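Local coordinates for GGDEF and EAL domain-containing protein (Vibrio cholerae O1 str. 2010EL-1786, PDB 6PWK), which binds c-di-GMP and probably acts as a receptor in signalling that controls large adhesins and biofilm formation, at residues Q51-F54 against I55-Y59. Residues are numbered along the deposited sequence; the frame is centred on the assembly and turned at random.
Sequences QAEF and IKELY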
ATOM      1  N   GLN A  51      18.210   1.541  -9.613  1.00 68.49           N
ATOM      2  CA  GLN A  51      16.904   1.085  -9.157  1.00 65.00           C
ATOM      3  C   GLN A  51      16.353   0.046 -10.124  1.00 65.91           C
ATOM      4  O   GLN A  51      16.271   0.295 -11.331  1.00 66.97           O
ATOM      5  CB  GLN A  51      15.918   2.244  -9.027  1.00 67.81           C
ATOM      6  CG  GLN A  51      14.510   1.776  -8.701  1.00 82.64           C
ATOM      7  CD  GLN A  51      13.557   2.915  -8.431  1.00 95.44           C
ATOM      8  OE1 GLN A  51      13.957   4.079  -8.398  1.00 96.68           O
ATOM      9  NE2 GLN A  51      12.286   2.588  -8.237  1.00104.57           N
ATOM     10  N   ALA A  52      15.968  -1.109  -9.584  1.00 68.72           N
ATOM     11  CA  ALA A  52      15.416  -2.203 -10.379  1.00 73.21           C
ATOM     12  C   ALA A  52      13.908  -2.250 -10.153  1.00 81.87           C
ATOM     13  O   ALA A  52      13.395  -2.991  -9.315  1.00 83.12           O
ATOM     14  CB  ALA A  52      16.089  -3.523 -10.014  1.00 69.12           C
ATOM     15  N   GLU A  53      13.190  -1.430 -10.925  1.00 95.65           N
ATOM     16  CA  GLU A  53      11.735  -1.424 -10.836  1.00 97.78           C
ATOM     17  C   GLU A  53      11.139  -2.727 -11.352  1.00 94.07           C
ATOM     18  O   GLU A  53      10.065  -3.139 -10.899  1.00 89.96           O
ATOM     19  CB  GLU A  53      11.170  -0.227 -11.607  1.00102.65           C
ATOM     20  CG  GLU A  53       9.648  -0.109 -11.600  1.00107.31           C
ATOM     21  CD  GLU A  53       9.090   0.424 -10.289  1.00109.60           C
ATOM     22  OE1 GLU A  53       9.859   0.564  -9.314  1.00112.17           O
ATOM     23  OE2 GLU A  53       7.874   0.709 -10.236  1.00110.10           O
ATOM     24  N   PHE A  54      11.823  -3.397 -12.283  1.00 90.86           N
ATOM     25  CA  PHE A  54      11.310  -4.660 -12.803  1.00 95.22           C
ATOM     26  C   PHE A  54      11.311  -5.748 -11.736  1.00100.20           C
ATOM     27  O   PHE A  54      10.504  -6.683 -11.806  1.00104.64           O
ATOM     28  CB  PHE A  54      12.121  -5.097 -14.025  1.00 93.15           C
ATOM     29  CG  PHE A  54      13.531  -5.517 -13.711  1.00 87.07           C
ATOM     30  CD1 PHE A  54      14.524  -4.571 -13.513  1.00 84.36           C
ATOM     31  CD2 PHE A  54      13.868  -6.858 -13.638  1.00 86.93           C
ATOM     32  CE1 PHE A  54      15.822  -4.954 -13.234  1.00 82.65           C
ATOM     33  CE2 PHE A  54      15.165  -7.249 -13.360  1.00 86.16           C
ATOM     34  CZ  PHE A  54      16.143  -6.295 -13.158  1.00 83.03           C
ATOM     35  N   ILE A  55      12.198  -5.646 -10.745  1.00 97.15           N
ATOM     36  CA  ILE A  55      12.147  -6.567  -9.615  1.00 87.94           C
ATOM     37  C   ILE A  55      10.942  -6.256  -8.736  1.00 85.01           C
ATOM     38  O   ILE A  55      10.313  -7.161  -8.176  1.00 85.68           O
ATOM     39  CB  ILE A  55      13.466  -6.511  -8.821  1.00 88.03           C
ATOM     40  CG1 ILE A  55      14.642  -6.895  -9.721  1.00 88.51           C
ATOM     41  CG2 ILE A  55      13.402  -7.427  -7.609  1.00 93.52           C
ATOM     42  CD1 ILE A  55      15.952  -7.061  -8.982  1.00 88.49           C
ATOM     43  N   LYS A  56      10.597  -4.972  -8.610  1.00 85.37           N
ATOM     44  CA  LYS A  56       9.399  -4.594  -7.868  1.00 89.10           C
ATOM     45  C   LYS A  56       8.144  -5.146  -8.534  1.00 98.98           C
ATOM     46  O   LYS A  56       7.215  -5.594  -7.852  1.00 98.03           O
ATOM     47  CB  LYS A  56       9.319  -3.073  -7.745  1.00 86.27           C
ATOM     48  CG  LYS A  56       8.094  -2.554  -7.006  1.00 89.04           C
ATOM     49  CD  LYS A  56       8.078  -1.031  -6.987  1.00 87.47           C
ATOM     50  CE  LYS A  56       6.967  -0.489  -6.099  1.00 91.87           C
ATOM     51  NZ  LYS A  56       5.609  -0.863  -6.586  1.00 98.77           N
ATOM     52  N   GLU A  57       8.101  -5.120  -9.868  1.00104.19           N
ATOM     53  CA  GLU A  57       6.967  -5.696 -10.581  1.00108.61           C
ATOM     54  C   GLU A  57       6.934  -7.213 -10.454  1.00112.57           C
ATOM     55  O   GLU A  57       5.858  -7.817 -10.518  1.00116.00           O
ATOM     56  CB  GLU A  57       7.013  -5.283 -12.054  1.00105.03           C
ATOM     57  CG  GLU A  57       6.627  -3.832 -12.298  1.00101.43           C
ATOM     58  CD  GLU A  57       7.173  -3.284 -13.603  1.00 97.80           C
ATOM     59  OE1 GLU A  57       7.875  -4.027 -14.321  1.00 98.41           O
ATOM     60  OE2 GLU A  57       6.904  -2.103 -13.906  1.00 94.33           O
ATOM     61  N   LEU A  58       8.095  -7.842 -10.267  1.00112.20           N
ATOM     62  CA  LEU A  58       8.142  -9.298 -10.187  1.00105.14           C
ATOM     63  C   LEU A  58       7.623  -9.807  -8.849  1.00111.82           C
ATOM     64  O   LEU A  58       7.125 -10.936  -8.770  1.00121.76           O
ATOM     65  CB  LEU A  58       9.573  -9.782 -10.421  1.00 88.63           C
ATOM     66  CG  LEU A  58       9.783 -11.288 -10.584  1.00 85.79           C
ATOM     67  CD1 LEU A  58       9.083 -11.785 -11.837  1.00 82.62           C
ATOM     68  CD2 LEU A  58      11.264 -11.628 -10.619  1.00 88.07           C
ATOM     69  N   TYR A  59       7.711  -8.989  -7.797  1.00106.04           N
ATOM     70  CA  TYR A  59       7.478  -9.493  -6.445  1.00105.35           C
ATOM     71  C   TYR A  59       6.029  -9.918  -6.239  1.00110.92           C
ATOM     72  O   TYR A  59       5.766 -11.009  -5.724  1.00116.30           O
ATOM     73  CB  TYR A  59       7.896  -8.445  -5.413  1.00104.82           C
ATOM     74  CG  TYR A  59       9.191  -8.796  -4.711  1.00108.88           C
ATOM     75  CD1 TYR A  59      10.418  -8.425  -5.245  1.00106.28           C
ATOM     76  CD2 TYR A  59       9.186  -9.513  -3.519  1.00111.78           C
ATOM     77  CE1 TYR A  59      11.604  -8.751  -4.610  1.00100.28           C
ATOM     78  CE2 TYR A  59      10.366  -9.843  -2.878  1.00105.11           C
ATOM     79  CZ  TYR A  59      11.571  -9.459  -3.429  1.00 97.16           C
ATOM     80  OH  TYR A  59      12.751  -9.783  -2.799  1.00 89.46           O
TER
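Ile55 places its CG1 over one face of the Phe54 ring, 3.9 Å from the centroid and 18° off the normal, a CH-pi contact displaced toward the rim at CE2. With chi1 of 69°, Phe54 holds CG between its backbone N and carbonyl carbon, which lays the ring back over Ile55. The same Ile55 CG1 also packs on Ala52 CB (3.7 Å), touching the methyl and the ring at once. On another side of the turn, the methylenes of Lys56 run alongside Glu53, with CD 3.3 Å from Glu53 OE1; the charged ends stay apart, Lys56 NZ being 4.6 Å from Glu53 OE2. This is the first turn of helix 53-80, which follows strand 45-51 of the GGDEF sheet, with Ala52 at the N-cap. The Ala52 carbonyl receives two weak bonds, from Ile55 N and Lys56 N, whereas Glu57 N bonds to Glu53 O at 3.0 Å. Further out, Gln51 NE2 makes a weak bond to Glu53 OE1 (3.3 Å), while Gln51 OE1 is hydrogen-bonded by Lys163 NZ. Met70, farther along the helix, touches both Phe54 and Ile55, and Asn134 lies against Glu53 and Phe54.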